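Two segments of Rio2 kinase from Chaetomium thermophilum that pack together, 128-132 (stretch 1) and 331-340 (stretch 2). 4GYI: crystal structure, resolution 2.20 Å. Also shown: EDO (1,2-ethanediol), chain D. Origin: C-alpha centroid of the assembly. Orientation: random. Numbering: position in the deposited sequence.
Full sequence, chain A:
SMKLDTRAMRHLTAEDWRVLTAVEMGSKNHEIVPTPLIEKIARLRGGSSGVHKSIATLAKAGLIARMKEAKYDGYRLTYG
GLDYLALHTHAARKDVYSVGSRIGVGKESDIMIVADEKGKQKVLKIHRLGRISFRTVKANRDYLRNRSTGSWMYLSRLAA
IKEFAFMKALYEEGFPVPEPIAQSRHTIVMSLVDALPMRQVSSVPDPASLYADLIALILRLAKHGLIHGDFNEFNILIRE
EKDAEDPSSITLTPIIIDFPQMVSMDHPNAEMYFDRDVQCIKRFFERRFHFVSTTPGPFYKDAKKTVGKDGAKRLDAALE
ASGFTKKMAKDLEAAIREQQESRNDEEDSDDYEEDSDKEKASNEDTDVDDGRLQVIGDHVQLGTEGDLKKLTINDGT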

ATOM      1  N   ARG A 128       1.116  -1.338   6.529  1.00 22.22           N
ATOM      2  CA  ARG A 128       1.187  -1.496   7.975  1.00 25.69           C
ATOM      3  C   ARG A 128      -0.163  -1.801   8.633  1.00 30.79           C
ATOM      4  O   ARG A 128      -0.513  -1.183   9.635  1.00 29.87           O
ATOM      5  N   LEU A 129      -0.918  -2.744   8.079  1.00 25.14           N
ATOM      6  CA  LEU A 129      -2.193  -3.135   8.673  1.00 27.13           C
ATOM      7  C   LEU A 129      -1.950  -3.623  10.112  1.00 27.16           C
ATOM      8  O   LEU A 129      -0.956  -4.280  10.371  1.00 22.64           O
ATOM      9  N   GLY A 130      -2.835  -3.281  11.042  1.00 24.26           N
ATOM     10  CA  GLY A 130      -2.694  -3.719  12.423  1.00 28.66           C
ATOM     11  C   GLY A 130      -2.025  -2.715  13.346  1.00 34.46           C
ATOM     12  O   GLY A 130      -2.079  -2.848  14.579  1.00 34.84           O
ATOM     13  N   ARG A 131      -1.374  -1.719  12.754  1.00 33.65           N
ATOM     14  CA  ARG A 131      -0.595  -0.748  13.528  1.00 35.57           C
ATOM     15  C   ARG A 131      -1.503   0.104  14.398  1.00 37.52           C
ATOM     16  O   ARG A 131      -2.531   0.578  13.941  1.00 34.70           O
ATOM     17  N   ILE A 132      -1.131   0.278  15.663  1.00 27.94           N
ATOM     18  CA  ILE A 132      -1.915   1.111  16.567  1.00 33.83           C
ATOM     19  C   ILE A 132      -0.932   1.891  17.430  1.00 37.21           C
ATOM     20  O   ILE A 132       0.163   1.414  17.704  1.00 49.01           O
ATOM     21  N   ASP A 331     -10.575 -11.791   3.816  1.00 41.25           N
ATOM     22  CA  ASP A 331      -9.605 -11.521   4.876  1.00 41.45           C
ATOM     23  C   ASP A 331      -9.153 -10.066   4.809  1.00 38.97           C
ATOM     24  O   ASP A 331      -9.239  -9.336   5.798  1.00 33.08           O
ATOM     25  N   LEU A 332      -8.697  -9.648   3.632  1.00 34.84           N
ATOM     26  CA  LEU A 332      -8.231  -8.282   3.438  1.00 36.95           C
ATOM     27  C   LEU A 332      -9.329  -7.251   3.688  1.00 37.53           C
ATOM     28  O   LEU A 332      -9.123  -6.321   4.461  1.00 34.71           O
ATOM     29  N   GLU A 333     -10.492  -7.403   3.053  1.00 39.81           N
ATOM     30  CA  GLU A 333     -11.570  -6.433   3.268  1.00 40.31           C
ATOM     31  C   GLU A 333     -11.981  -6.334   4.737  1.00 37.37           C
ATOM     32  O   GLU A 333     -12.250  -5.244   5.242  1.00 41.30           O
ATOM     33  N   ALA A 334     -11.996  -7.459   5.440  1.00 37.71           N
ATOM     34  CA  ALA A 334     -12.329  -7.396   6.853  1.00 35.72           C
ATOM     35  C   ALA A 334     -11.286  -6.574   7.609  1.00 32.79           C
ATOM     36  O   ALA A 334     -11.632  -5.705   8.407  1.00 39.22           O
ATOM     37  N   ALA A 335     -10.009  -6.819   7.335  1.00 31.90           N
ATOM     38  CA  ALA A 335      -8.948  -6.093   8.033  1.00 28.14           C
ATOM     39  C   ALA A 335      -9.023  -4.617   7.705  1.00 32.92           C
ATOM     40  O   ALA A 335      -8.871  -3.761   8.584  1.00 40.63           O
ATOM     41  N   ILE A 336      -9.261  -4.326   6.435  1.00 29.85           N
ATOM     42  CA  ILE A 336      -9.375  -2.937   5.986  1.00 33.69           C
ATOM     43  C   ILE A 336     -10.568  -2.205   6.571  1.00 37.07           C
ATOM     44  O   ILE A 336     -10.439  -1.070   7.036  1.00 41.50           O
ATOM     45  N   ARG A 337     -11.722  -2.859   6.567  1.00 46.55           N
ATOM     46  CA  ARG A 337     -12.940  -2.228   7.052  1.00 47.08           C
ATOM     47  C   ARG A 337     -12.739  -1.900   8.531  1.00 57.90           C
ATOM     48  O   ARG A 337     -13.084  -0.813   8.989  1.00 61.55           O
ATOM     49  N   GLU A 338     -12.133  -2.837   9.258  1.00 54.59           N
ATOM     50  CA  GLU A 338     -11.751  -2.625  10.653  1.00 54.03           C
ATOM     51  C   GLU A 338     -10.828  -1.413  10.832  1.00 49.75           C
ATOM     52  O   GLU A 338     -11.004  -0.647  11.762  1.00 49.54           O
ATOM     53  N   GLN A 339      -9.843  -1.243   9.955  1.00 52.07           N
ATOM     54  CA  GLN A 339      -8.945  -0.089  10.045  1.00 57.12           C
ATOM     55  C   GLN A 339      -9.693   1.231   9.888  1.00 58.47           C
ATOM     56  O   GLN A 339      -9.530   2.144  10.700  1.00 69.40           O
ATOM     57  N   GLN A 340     -10.500   1.339   8.834  1.00 61.62           N
ATOM     58  CA  GLN A 340     -11.144   2.613   8.517  1.00 65.42           C
ATOM     59  C   GLN A 340     -12.339   2.904   9.431  1.00 64.86           C
ATOM     60  O   GLN A 340     -12.666   4.060   9.684  1.00 68.80           O
TER

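The contact between the two stretches is small, burying 211 Å² in total, and it joins a type II beta turn, Arg-128 to Arg-131, to one side of a continuous helix. The CA atoms approach most closely at Leu-129 and Ala-335, 7.4 Å apart, a spacing that leaves room for side chains between the two backbones. Most of the covered surface belongs to two residues, Leu-129 on the turn and Gln-339 on the helix.

The apolar part of the contact centres on Leu-129. Its CA-to-CB bond runs sideways to the helix, but with chi1 m (-84°) and chi2 p (55°) the side chain reaches the helix surface through a methyl group. Leu-129 CD2 lies 3.8 Å from Leu-332 CD1 and 4.2 Å from Ala-335 CB, both van der Waals contacts. Leu-332, with chi1 t and chi2 p, also leaves its backbone sideways, yet its end comes nearer to the turn. Ala-335 points toward the turn, and its single methyl completes the contact. Leu-332, Ala-335 and Gln-339 follow one another at intervals of three and four residues, as expected for neighbours along one side of a helix.

The polar part is a single hydrogen bond. Gln-339 points toward the turn and adopts m for both chi1 and chi2, which brings its amide oxygen to the turn backbone. Gly-130 N donates to Gln-339 OE1 at 2.7 Å, with a nearly linear N-H...O angle of 167°. Gln-339 OE1 also lies 3.6 Å from Leu-129 C, so the glutamine carbonyl sits close against the peptide link between Leu-129 and Gly-130. At phi 96° and psi -15°, Gly-130 has a conformation in which a CB would be jammed against the carbonyl oxygen of Leu-129; this local constraint by itself calls for glycine. The turn is further held by the backbone hydrogen bond from Arg-131 N to Arg-128 O, 3.3 Å long.

The two arginines of stretch 1 direct their side chains away from the contact. Arg-128 points away from the helix, with chi1 and chi2 both m, while Arg-131 starts sideways with chi1 t and its end leads away. A molecule of 1,2-ethanediol, probably from the crystallisation liquor, binds to stretch 1. Its O1 donates a hydrogen bond to Leu-129 O at 2.9 Å, and its O2 lies at the edge of the Arg-128 guanidinium, accepting a weak hydrogen bond from Arg-128 NH1 at 3.5 Å.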

ATOM      1  CB  ARG A 128       1.736  -0.197   8.584  1.00 19.00           C
ATOM      2  CG  ARG A 128       3.167   0.104   8.141  1.00 26.86           C
ATOM      3  CD  ARG A 128       4.174  -0.921   8.677  1.00 22.30           C
ATOM      4  NE  ARG A 128       5.549  -0.452   8.476  1.00 32.88           N
ATOM      5  CZ  ARG A 128       6.619  -1.236   8.372  1.00 33.09           C
ATOM      6  NH1 ARG A 128       6.498  -2.560   8.450  1.00 25.80           N
ATOM      7  NH2 ARG A 128       7.816  -0.688   8.186  1.00 32.01           N
ATOM      8  CB  LEU A 129      -2.846  -4.255   7.834  1.00 28.21           C
ATOM      9  CG  LEU A 129      -3.671  -3.856   6.602  1.00 35.59           C
ATOM     10  CD1 LEU A 129      -2.864  -2.991   5.659  1.00 48.05           C
ATOM     11  CD2 LEU A 129      -4.147  -5.077   5.855  1.00 31.34           C
ATOM     12  CB  ARG A 131       0.233   0.143  12.601  1.00 42.59           C
ATOM     13  CG  ARG A 131       0.479   1.546  13.121  1.00 48.78           C
ATOM     14  CD  ARG A 131       1.233   2.381  12.085  1.00 51.30           C
ATOM     15  NE  ARG A 131       2.616   1.933  11.926  1.00 36.91           N
ATOM     16  CZ  ARG A 131       3.443   2.392  10.991  1.00 36.77           C
ATOM     17  NH1 ARG A 131       3.025   3.299  10.114  1.00 31.41           N
ATOM     18  NH2 ARG A 131       4.688   1.945  10.927  1.00 31.83           N
ATOM     19  CB  ILE A 132      -2.885   0.233  17.437  1.00 32.75           C
ATOM     20  CG1 ILE A 132      -3.651   1.069  18.451  1.00 37.50           C
ATOM     21  CG2 ILE A 132      -2.123  -0.891  18.165  1.00 34.48           C
ATOM     22  CD1 ILE A 132      -4.534   0.238  19.343  1.00 44.64           C
ATOM     23  CB  ASP A 331      -8.403 -12.462   4.774  1.00 42.77           C
ATOM     24  CG  ASP A 331      -8.695 -13.856   5.321  1.00 55.18           C
ATOM     25  OD1 ASP A 331      -9.735 -14.020   5.976  1.00 66.23           O
ATOM     26  OD2 ASP A 331      -7.885 -14.785   5.117  1.00 56.14           O
ATOM     27  CB  LEU A 332      -7.656  -8.085   2.038  1.00 33.79           C
ATOM     28  CG  LEU A 332      -7.021  -6.709   1.780  1.00 37.02           C
ATOM     29  CD1 LEU A 332      -5.880  -6.401   2.796  1.00 22.24           C
ATOM     30  CD2 LEU A 332      -6.516  -6.652   0.359  1.00 33.36           C
ATOM     31  CB  GLU A 333     -12.786  -6.683   2.364  1.00 45.69           C
ATOM     32  CG  GLU A 333     -13.829  -5.569   2.437  1.00 73.97           C
ATOM     33  CD  GLU A 333     -13.227  -4.154   2.358  1.00 93.95           C
ATOM     34  OE1 GLU A 333     -12.544  -3.832   1.356  1.00100.15           O
ATOM     35  OE2 GLU A 333     -13.442  -3.357   3.302  1.00 93.80           O
ATOM     36  CB  ALA A 334     -12.473  -8.793   7.446  1.00 42.63           C
ATOM     37  CB  ALA A 335      -7.575  -6.636   7.659  1.00 24.90           C
ATOM     38  CB  ILE A 336      -9.378  -2.833   4.458  1.00 36.62           C
ATOM     39  CG1 ILE A 336      -7.934  -2.914   3.949  1.00 40.10           C
ATOM     40  CG2 ILE A 336     -10.016  -1.533   3.999  1.00 40.18           C
ATOM     41  CD1 ILE A 336      -7.808  -2.840   2.433  1.00 41.87           C
ATOM     42  CB  ARG A 337     -14.128  -3.164   6.850  1.00 51.55           C
ATOM     43  CG  ARG A 337     -15.485  -2.480   6.833  1.00 67.26           C
ATOM     44  CD  ARG A 337     -16.621  -3.494   6.663  1.00 74.12           C
ATOM     45  NE  ARG A 337     -16.552  -4.564   7.658  1.00 82.12           N
ATOM     46  CZ  ARG A 337     -16.431  -5.861   7.372  1.00 90.30           C
ATOM     47  NH1 ARG A 337     -16.380  -6.274   6.109  1.00 89.24           N
ATOM     48  NH2 ARG A 337     -16.366  -6.749   8.355  1.00 90.13           N
ATOM     49  CB  GLU A 338     -11.087  -3.888  11.213  1.00 62.40           C
ATOM     50  CG  GLU A 338     -10.535  -3.766  12.627  1.00 70.60           C
ATOM     51  CD  GLU A 338      -9.803  -5.033  13.084  1.00 81.31           C
ATOM     52  OE1 GLU A 338      -9.716  -5.266  14.311  1.00 88.56           O
ATOM     53  OE2 GLU A 338      -9.315  -5.794  12.219  1.00 71.53           O
ATOM     54  CB  GLN A 339      -7.838  -0.147   8.987  1.00 62.74           C
ATOM     55  CG  GLN A 339      -6.900  -1.327   9.099  1.00 73.98           C
ATOM     56  CD  GLN A 339      -5.704  -1.066   9.997  1.00 73.20           C
ATOM     57  OE1 GLN A 339      -5.130  -1.999  10.570  1.00 49.90           O
ATOM     58  NE2 GLN A 339      -5.312   0.202  10.113  1.00 76.80           N
ATOM     59  CB  GLN A 340     -11.491   2.732   7.012  1.00 65.64           C
ATOM     60  CG  GLN A 340     -12.357   1.617   6.418  1.00 75.41           C
ATOM     61  CD  GLN A 340     -12.466   1.683   4.881  1.00 75.41           C
ATOM     62  OE1 GLN A 340     -11.594   2.235   4.205  1.00 65.82           O
ATOM     63  NE2 GLN A 340     -13.543   1.112   4.333  1.00 71.13           N
TER
HETATM   64  C1  EDO D 403       2.492  -5.616   9.356  1.00 40.01           C
HETATM   65  O1  EDO D 403       1.443  -4.818   8.800  1.00 35.21           O
HETATM   66  C2  EDO D 403       3.825  -4.963   9.030  1.00 36.45           C
HETATM   67  O2  EDO D 403       3.843  -4.677   7.643  1.00 34.37           O